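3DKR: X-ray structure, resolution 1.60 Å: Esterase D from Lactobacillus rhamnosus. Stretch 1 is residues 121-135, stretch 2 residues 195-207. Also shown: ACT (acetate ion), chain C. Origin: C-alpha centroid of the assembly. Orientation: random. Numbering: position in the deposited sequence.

Stretch 1 121-135: GVFSSPILPGKHHLV
Stretch 2 195-207: DELVDGRLAYQLR

What joins the two backbones? A single antiparallel beta bridge pairs His-132 with Val-198, CA to CA 4.3 Å, both extended (phi/psi -144/153 and -134/154). Asp-199 N donates to Lys-131 O at 3.0 Å, and His-133 N donates to Leu-197 O at 2.8 Å, both nearly straight. These bonds flank the bridge, satisfying two amides and two carbonyls; Val-198 CA also approaches Lys-131 O at 3.6 Å.

How are the turns around the bridge held? A type II turn runs from Leu-128 to Lys-131, closed by Lys-131 N to Leu-128 O at 3.1 Å, with Gly-130 at positive phi (84/0). Asp-195 (chi1 t) accepts through OD1 from Leu-197 N at 2.8 Å and from Val-198 N at 3.0 Å. Asp-199 (chi1 t) begins a type I turn that leads into a helix, and its OD1 makes a capping bond with Arg-201 N at 3.0 Å. The Arg-201 side chain (m, t, m, chi4 -177°) folds back in a salt bridge, NH2 to Asp-199 OD2 at 2.9 Å, while Arg-201 NE donates to Asp-199 OD1 at 3.0 Å.

Do the Lys-131 and Asp-199 side chains form a salt bridge? No: Lys-131 NZ stays 4.4 Å from Asp-199 OD2. One water spans the gap, accepting from Lys-131 NZ at 2.8 Å and donating to Asp-199 OD2 at 2.7 Å. The lysine (m, m, t, t) also lays its CB 3.6 Å from Leu-202 CD2.

Where is hydrogen bonding absent, supplied from outside or replaced by apolar contact? Ser-125 OG (m) lies 3.0 Å from Ala-203 N, but at a poor angle; that amide instead donates to Gly-200 O at 3.0 Å, and the hydroxyl is satisfied elsewhere in the structure. An acetate takes His-132 ND1 (chi1 p) at 2.7 Å and Leu-134 N at 2.8 Å on OXT, and Val-135 N at 2.8 Å on O. Val-122 CG2 lies 3.8 Å from Leu-206 CD2.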

# COMPACT_ATOMS: atom_id res chain seq x y z
N GLY A 121 -0.35 5.64 7.34
CA GLY A 121 -1.60 4.89 7.34
C GLY A 121 -1.85 4.13 6.06
O GLY A 121 -0.91 3.79 5.33
N VAL A 122 -3.12 3.85 5.79
CA VAL A 122 -3.50 2.95 4.73
C VAL A 122 -4.60 3.54 3.87
O VAL A 122 -5.43 4.33 4.33
CB VAL A 122 -3.94 1.58 5.28
CG1 VAL A 122 -2.88 1.02 6.25
CG2 VAL A 122 -5.30 1.69 5.96
N PHE A 123 -4.60 3.12 2.61
CA PHE A 123 -5.64 3.46 1.67
C PHE A 123 -6.55 2.26 1.38
O PHE A 123 -7.45 2.37 0.53
CB PHE A 123 -5.05 3.95 0.35
CG PHE A 123 -4.10 5.12 0.48
CD1 PHE A 123 -4.25 6.07 1.48
CD2 PHE A 123 -3.10 5.28 -0.46
CE1 PHE A 123 -3.38 7.15 1.55
CE2 PHE A 123 -2.25 6.36 -0.40
CZ PHE A 123 -2.38 7.29 0.61
N SER A 124 -6.28 1.13 2.04
CA SER A 124 -7.21 -0.01 2.08
C SER A 124 -6.82 -0.94 3.22
O SER A 124 -5.71 -0.84 3.77
CB SER A 124 -7.23 -0.77 0.75
OG SER A 124 -8.41 -1.57 0.65
N SER A 125 -7.75 -1.80 3.61
CA SER A 125 -7.52 -2.74 4.72
C SER A 125 -6.41 -3.73 4.42
O SER A 125 -6.12 -4.02 3.27
CB SER A 125 -8.81 -3.49 5.01
OG SER A 125 -9.77 -2.60 5.53
N PRO A 126 -5.77 -4.25 5.48
CA PRO A 126 -4.71 -5.21 5.24
C PRO A 126 -5.22 -6.53 4.67
O PRO A 126 -6.42 -6.81 4.71
CB PRO A 126 -4.11 -5.42 6.65
CG PRO A 126 -5.21 -5.08 7.58
CD PRO A 126 -6.00 -4.00 6.91
N ILE A 127 -4.27 -7.32 4.19
CA ILE A 127 -4.51 -8.67 3.70
C ILE A 127 -4.36 -9.59 4.89
O ILE A 127 -3.24 -9.84 5.34
CB ILE A 127 -3.48 -9.02 2.60
CG1 ILE A 127 -3.63 -8.05 1.42
CG2 ILE A 127 -3.64 -10.46 2.13
CD1 ILE A 127 -2.53 -8.14 0.39
N LEU A 128 -5.50 -10.06 5.39
CA LEU A 128 -5.56 -10.94 6.58
C LEU A 128 -6.30 -12.25 6.27
O LEU A 128 -7.14 -12.30 5.38
CB LEU A 128 -6.24 -10.21 7.74
CG LEU A 128 -5.37 -9.14 8.40
CD1 LEU A 128 -6.21 -8.28 9.33
CD2 LEU A 128 -4.20 -9.73 9.18
N PRO A 129 -6.00 -13.31 7.03
CA PRO A 129 -6.54 -14.62 6.65
C PRO A 129 -8.06 -14.64 6.66
O PRO A 129 -8.69 -14.19 7.62
CB PRO A 129 -5.94 -15.58 7.68
CG PRO A 129 -5.51 -14.70 8.83
CD PRO A 129 -5.15 -13.38 8.24
N GLY A 130 -8.63 -15.12 5.55
CA GLY A 130 -10.06 -15.31 5.40
C GLY A 130 -10.84 -14.08 4.98
O GLY A 130 -12.06 -14.16 4.81
N LYS A 131 -10.14 -12.95 4.79
CA LYS A 131 -10.79 -11.65 4.59
C LYS A 131 -10.48 -10.99 3.25
O LYS A 131 -10.51 -9.75 3.13
CB LYS A 131 -10.36 -10.72 5.72
CG LYS A 131 -10.56 -11.30 7.11
CD LYS A 131 -12.01 -11.51 7.40
CE LYS A 131 -12.28 -11.75 8.89
NZ LYS A 131 -13.74 -11.78 9.16
N HIS A 132 -10.17 -11.81 2.25
CA HIS A 132 -9.86 -11.30 0.93
C HIS A 132 -10.36 -12.18 -0.20
O HIS A 132 -10.54 -13.40 -0.05
CB HIS A 132 -8.35 -11.02 0.77
CG HIS A 132 -7.45 -12.06 1.35
ND1 HIS A 132 -7.19 -13.26 0.72
CD2 HIS A 132 -6.71 -12.06 2.48
CE1 HIS A 132 -6.34 -13.96 1.45
NE2 HIS A 132 -6.03 -13.25 2.52
N HIS A 133 -10.61 -11.53 -1.33
CA HIS A 133 -10.92 -12.18 -2.60
C HIS A 133 -9.84 -11.78 -3.60
O HIS A 133 -10.13 -11.11 -4.59
CB HIS A 133 -12.29 -11.72 -3.10
CG HIS A 133 -13.44 -12.16 -2.25
ND1 HIS A 133 -13.69 -11.63 -1.00
CD2 HIS A 133 -14.43 -13.05 -2.49
CE1 HIS A 133 -14.78 -12.19 -0.50
NE2 HIS A 133 -15.24 -13.06 -1.38
N LEU A 134 -8.60 -12.19 -3.34
CA LEU A 134 -7.45 -11.83 -4.19
C LEU A 134 -7.14 -12.86 -5.26
O LEU A 134 -6.41 -12.57 -6.21
CB LEU A 134 -6.21 -11.59 -3.33
CG LEU A 134 -6.25 -10.25 -2.60
CD1 LEU A 134 -5.23 -10.26 -1.48
CD2 LEU A 134 -5.97 -9.08 -3.56
N VAL A 135 -7.69 -14.07 -5.13
CA VAL A 135 -7.34 -15.13 -6.08
C VAL A 135 -7.96 -14.88 -7.45
O VAL A 135 -7.25 -14.91 -8.45
CB VAL A 135 -7.70 -16.54 -5.56
CG1 VAL A 135 -7.54 -17.55 -6.68
CG2 VAL A 135 -6.80 -16.90 -4.38
N ASP A 195 -15.52 -2.50 -1.99
CA ASP A 195 -14.24 -3.15 -2.21
C ASP A 195 -14.41 -4.62 -2.56
O ASP A 195 -14.86 -5.44 -1.73
CB ASP A 195 -13.35 -3.02 -0.96
CG ASP A 195 -11.88 -3.29 -1.27
OD1 ASP A 195 -11.59 -4.28 -1.98
OD2 ASP A 195 -11.02 -2.52 -0.80
N GLU A 196 -14.00 -4.96 -3.78
CA GLU A 196 -14.10 -6.30 -4.32
C GLU A 196 -12.94 -7.24 -3.98
O GLU A 196 -13.00 -8.43 -4.30
CB GLU A 196 -14.23 -6.23 -5.85
CG GLU A 196 -12.93 -5.92 -6.62
CD GLU A 196 -12.51 -4.45 -6.64
OE1 GLU A 196 -13.01 -3.63 -5.82
OE2 GLU A 196 -11.66 -4.12 -7.51
N LEU A 197 -11.89 -6.71 -3.34
CA LEU A 197 -10.69 -7.49 -3.07
C LEU A 197 -10.46 -7.78 -1.60
O LEU A 197 -9.93 -8.83 -1.27
CB LEU A 197 -9.46 -6.79 -3.65
CG LEU A 197 -9.39 -6.61 -5.16
CD1 LEU A 197 -8.07 -6.00 -5.51
CD2 LEU A 197 -9.58 -7.95 -5.88
N VAL A 198 -10.84 -6.87 -0.71
CA VAL A 198 -10.71 -7.10 0.73
C VAL A 198 -11.99 -6.70 1.44
O VAL A 198 -12.75 -5.87 0.93
CB VAL A 198 -9.50 -6.35 1.35
CG1 VAL A 198 -8.20 -6.78 0.67
CG2 VAL A 198 -9.70 -4.84 1.29
N ASP A 199 -12.23 -7.31 2.60
CA ASP A 199 -13.41 -7.06 3.41
C ASP A 199 -13.19 -5.71 4.11
O ASP A 199 -12.40 -5.61 5.04
CB ASP A 199 -13.56 -8.20 4.42
CG ASP A 199 -14.79 -8.07 5.29
OD1 ASP A 199 -15.43 -6.99 5.31
OD2 ASP A 199 -15.12 -9.08 5.98
N GLY A 200 -13.88 -4.67 3.64
CA GLY A 200 -13.71 -3.34 4.18
C GLY A 200 -14.00 -3.22 5.66
O GLY A 200 -13.60 -2.25 6.29
N ARG A 201 -14.75 -4.17 6.23
CA ARG A 201 -14.98 -4.15 7.67
C ARG A 201 -13.68 -4.18 8.46
O ARG A 201 -13.63 -3.76 9.63
CB ARG A 201 -15.88 -5.32 8.07
CG ARG A 201 -17.31 -5.09 7.69
CD ARG A 201 -18.19 -6.30 7.94
NE ARG A 201 -17.78 -7.44 7.15
CZ ARG A 201 -18.42 -8.61 7.15
NH1 ARG A 201 -19.51 -8.77 7.89
NH2 ARG A 201 -17.97 -9.61 6.40
N LEU A 202 -12.61 -4.70 7.85
CA LEU A 202 -11.30 -4.72 8.51
C LEU A 202 -10.81 -3.32 8.88
O LEU A 202 -10.03 -3.16 9.82
CB LEU A 202 -10.25 -5.40 7.63
CG LEU A 202 -10.16 -6.91 7.71
CD1 LEU A 202 -11.53 -7.56 7.67
CD2 LEU A 202 -9.25 -7.41 6.56
N ALA A 203 -11.26 -2.31 8.14
CA ALA A 203 -10.83 -0.94 8.42
C ALA A 203 -11.25 -0.52 9.83
O ALA A 203 -10.51 0.17 10.53
CB ALA A 203 -11.40 0.01 7.38
N TYR A 204 -12.45 -0.93 10.24
CA TYR A 204 -12.95 -0.63 11.58
C TYR A 204 -12.16 -1.37 12.65
O TYR A 204 -11.88 -0.83 13.72
CB TYR A 204 -14.42 -0.99 11.69
CG TYR A 204 -15.30 -0.25 10.72
CD1 TYR A 204 -15.59 1.09 10.91
CD2 TYR A 204 -15.84 -0.87 9.61
CE1 TYR A 204 -16.41 1.79 10.03
CE2 TYR A 204 -16.64 -0.20 8.72
CZ TYR A 204 -16.94 1.14 8.93
OH TYR A 204 -17.75 1.85 8.07
N GLN A 205 -11.77 -2.61 12.35
CA GLN A 205 -10.94 -3.35 13.30
C GLN A 205 -9.55 -2.70 13.46
O GLN A 205 -8.99 -2.65 14.56
CB GLN A 205 -10.79 -4.82 12.87
CG GLN A 205 -12.03 -5.68 13.05
CD GLN A 205 -11.67 -7.17 13.23
OE1 GLN A 205 -10.65 -7.65 12.73
NE2 GLN A 205 -12.50 -7.88 13.99
N LEU A 206 -9.00 -2.20 12.35
CA LEU A 206 -7.72 -1.51 12.39
C LEU A 206 -7.87 -0.27 13.27
O LEU A 206 -7.10 -0.07 14.20
CB LEU A 206 -7.26 -1.17 10.97
CG LEU A 206 -6.02 -0.28 10.83
CD1 LEU A 206 -4.82 -0.90 11.53
CD2 LEU A 206 -5.76 -0.02 9.32
N ARG A 207 -8.87 0.55 12.97
CA ARG A 207 -9.18 1.73 13.79
C ARG A 207 -9.25 1.40 15.26
O ARG A 207 -8.61 2.06 16.09
CB ARG A 207 -10.50 2.34 13.34
CG ARG A 207 -10.95 3.55 14.18
CD ARG A 207 -12.42 3.85 13.94
NE ARG A 207 -13.27 2.77 14.42
CZ ARG A 207 -14.58 2.67 14.19
NH1 ARG A 207 -15.21 3.58 13.47
NH2 ARG A 207 -15.25 1.63 14.69
C ACT C . -8.86 -15.21 -1.92
O ACT C . -9.29 -15.21 -3.09
OXT ACT C . -8.06 -14.30 -1.63
CH3 ACT C . -9.25 -16.27 -0.94
O HOH W 1 -14.98 -9.35 8.65